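Local coordinates for protein PTS-dependent dihydroxyacetone kinase, ADP-binding subunit DhaL (Lactococcus lactis subsp. lactis, PDB 3CR3) that binds ADP with magnesium, takes up a phosphoryl group from DhaM to form ATP, and passes it to dihydroxyacetone held by DhaK, at residues R43-T48 with M69-K74. Residues are numbered along the deposited sequence; the frame is centred on the assembly and turned at random.
Sequences RGMSET and MTLMSK
L71 and T70 press on helix 37-54 at G44, which has no side chain, and this lets the L71 methyl CD2 lie against its backbone. The CA atoms of G44 and L71 are 5.1 Å apart. CD2 of L71 sits 3.4 Å from G44 O and equally near T48 OG1. On the inner side SE of the selenomethionine M45 meets the same methyl at 4.0 Å. M45 also packs on F14 of helix 4-20, and L71 on Y83 of helix 79-94. The T48 hydroxyl donates to G44 O at 2.7 Å, tilted 32° from the carbonyl plane. T48 N reaches that oxygen from the opposite face, so two bonds hold it. T70 CG2 is anti to its own backbone N, which lays it against T48 N at 3.4 Å and beside CB of E47. T70 OG1 is bonded to K66 O.

The outer side is looser. CG and CD of K74 lie across CG of E47. OE1 of E47 and NZ of K74 stay 5.1 Å apart, too far for a salt bridge. CD of R43 rests near K74 O, and a water bonded to R43 NH1 reaches this carbonyl weakly. The axes of segments 43-48 and 69-74 come within 8.6 Å at 137°. This is close glycine-mediated packing of helices 37-54 and 60-74 in the all-helical DhaL fold, with R43 toward the ADP and magnesium site.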
loop_
_atom_site.group_PDB
_atom_site.type_symbol
_atom_site.label_atom_id
_atom_site.label_comp_id
_atom_site.label_asym_id
_atom_site.label_seq_id
_atom_site.Cartn_x
_atom_site.Cartn_y
_atom_site.Cartn_z
ATOM N N ARG A 43 -13.053 -25.383 6.568
ATOM C CA ARG A 43 -13.908 -24.985 5.443
ATOM C C ARG A 43 -13.552 -25.777 4.182
ATOM O O ARG A 43 -14.403 -26.441 3.583
ATOM C CB ARG A 43 -13.723 -23.490 5.196
ATOM C CG ARG A 43 -14.511 -22.882 4.048
ATOM C CD ARG A 43 -14.469 -21.347 4.130
ATOM N NE ARG A 43 -14.854 -20.854 5.458
ATOM C CZ ARG A 43 -14.051 -20.204 6.308
ATOM N NH1 ARG A 43 -12.796 -19.927 5.982
ATOM N NH2 ARG A 43 -14.521 -19.815 7.493
ATOM N N GLY A 44 -12.281 -25.722 3.802
ATOM C CA GLY A 44 -11.827 -26.355 2.580
ATOM C C GLY A 44 -12.060 -27.851 2.553
ATOM O O GLY A 44 -12.447 -28.401 1.521
HETATM N N MSE A 45 -11.813 -28.509 3.685
HETATM C CA MSE A 45 -11.957 -29.952 3.763
HETATM C C MSE A 45 -13.414 -30.394 3.959
HETATM O O MSE A 45 -13.807 -31.454 3.465
HETATM C CB MSE A 45 -11.016 -30.564 4.807
HETATM C CG MSE A 45 -9.549 -30.656 4.338
HETATM SE SE MSE A 45 -9.334 -31.609 2.621
HETATM C CE MSE A 45 -10.112 -33.307 3.092
ATOM N N SER A 46 -14.213 -29.585 4.650
ATOM C CA SER A 46 -15.656 -29.866 4.735
ATOM C C SER A 46 -16.258 -29.803 3.340
ATOM O O SER A 46 -16.893 -30.746 2.902
ATOM C CB SER A 46 -16.370 -28.905 5.682
ATOM O OG SER A 46 -15.929 -27.583 5.467
ATOM N N GLU A 47 -16.004 -28.704 2.637
ATOM C CA GLU A 47 -16.388 -28.555 1.239
ATOM C C GLU A 47 -15.851 -29.654 0.325
ATOM O O GLU A 47 -16.592 -30.152 -0.519
ATOM C CB GLU A 47 -15.996 -27.172 0.727
ATOM C CG GLU A 47 -16.837 -26.062 1.340
ATOM C CD GLU A 47 -18.326 -26.230 1.043
ATOM O OE1 GLU A 47 -18.686 -26.339 -0.151
ATOM O OE2 GLU A 47 -19.127 -26.255 2.001
ATOM N N THR A 48 -14.584 -30.046 0.505
ATOM C CA THR A 48 -13.998 -31.159 -0.245
ATOM C C THR A 48 -14.800 -32.454 -0.063
ATOM O O THR A 48 -15.181 -33.091 -1.039
ATOM C CB THR A 48 -12.504 -31.385 0.120
ATOM O OG1 THR A 48 -11.736 -30.268 -0.331
ATOM C CG2 THR A 48 -11.959 -32.648 -0.542
HETATM N N MSE A 69 -9.362 -28.359 -6.897
HETATM C CA MSE A 69 -10.277 -27.268 -7.254
HETATM C C MSE A 69 -11.121 -26.775 -6.082
HETATM O O MSE A 69 -11.359 -25.577 -5.960
HETATM C CB MSE A 69 -11.185 -27.655 -8.435
HETATM C CG MSE A 69 -10.433 -28.107 -9.686
HETATM SE SE MSE A 69 -9.089 -26.821 -10.331
HETATM C CE MSE A 69 -7.454 -27.420 -9.462
ATOM N N THR A 70 -11.561 -27.696 -5.228
ATOM C CA THR A 70 -12.332 -27.338 -4.036
ATOM C C THR A 70 -11.500 -26.487 -3.057
ATOM O O THR A 70 -11.951 -25.440 -2.599
ATOM C CB THR A 70 -12.900 -28.585 -3.314
ATOM O OG1 THR A 70 -13.500 -29.469 -4.269
ATOM C CG2 THR A 70 -13.934 -28.187 -2.291
ATOM N N LEU A 71 -10.282 -26.940 -2.755
ATOM C CA LEU A 71 -9.382 -26.202 -1.863
ATOM C C LEU A 71 -8.999 -24.842 -2.458
ATOM O O LEU A 71 -8.940 -23.841 -1.740
ATOM C CB LEU A 71 -8.134 -27.037 -1.497
ATOM C CG LEU A 71 -8.333 -28.354 -0.723
ATOM C CD1 LEU A 71 -6.990 -29.037 -0.414
ATOM C CD2 LEU A 71 -9.143 -28.189 0.557
HETATM N N MSE A 72 -8.778 -24.801 -3.775
HETATM C CA MSE A 72 -8.436 -23.554 -4.466
HETATM C C MSE A 72 -9.550 -22.512 -4.401
HETATM O O MSE A 72 -9.278 -21.322 -4.301
HETATM C CB MSE A 72 -8.041 -23.811 -5.922
HETATM C CG MSE A 72 -6.628 -24.355 -6.094
HETATM SE SE MSE A 72 -5.937 -23.999 -7.870
HETATM C CE MSE A 72 -4.542 -25.354 -7.988
ATOM N N SER A 73 -10.798 -22.962 -4.458
ATOM C CA SER A 73 -11.944 -22.063 -4.346
ATOM C C SER A 73 -12.276 -21.661 -2.906
ATOM O O SER A 73 -12.527 -20.481 -2.633
ATOM C CB SER A 73 -13.177 -22.689 -5.002
ATOM O OG SER A 73 -12.979 -22.834 -6.401
ATOM N N LYS A 74 -12.275 -22.634 -1.995
ATOM C CA LYS A 74 -12.875 -22.463 -0.660
ATOM C C LYS A 74 -11.913 -22.045 0.486
ATOM O O LYS A 74 -12.369 -21.677 1.573
ATOM C CB LYS A 74 -13.668 -23.724 -0.279
ATOM C CG LYS A 74 -14.773 -24.106 -1.287
ATOM C CD LYS A 74 -15.998 -23.193 -1.169
ATOM C CE LYS A 74 -17.084 -23.541 -2.186
ATOM N NZ LYS A 74 -16.770 -23.018 -3.563
HETATM O O HOH W 1 -11.110 -19.169 3.638
#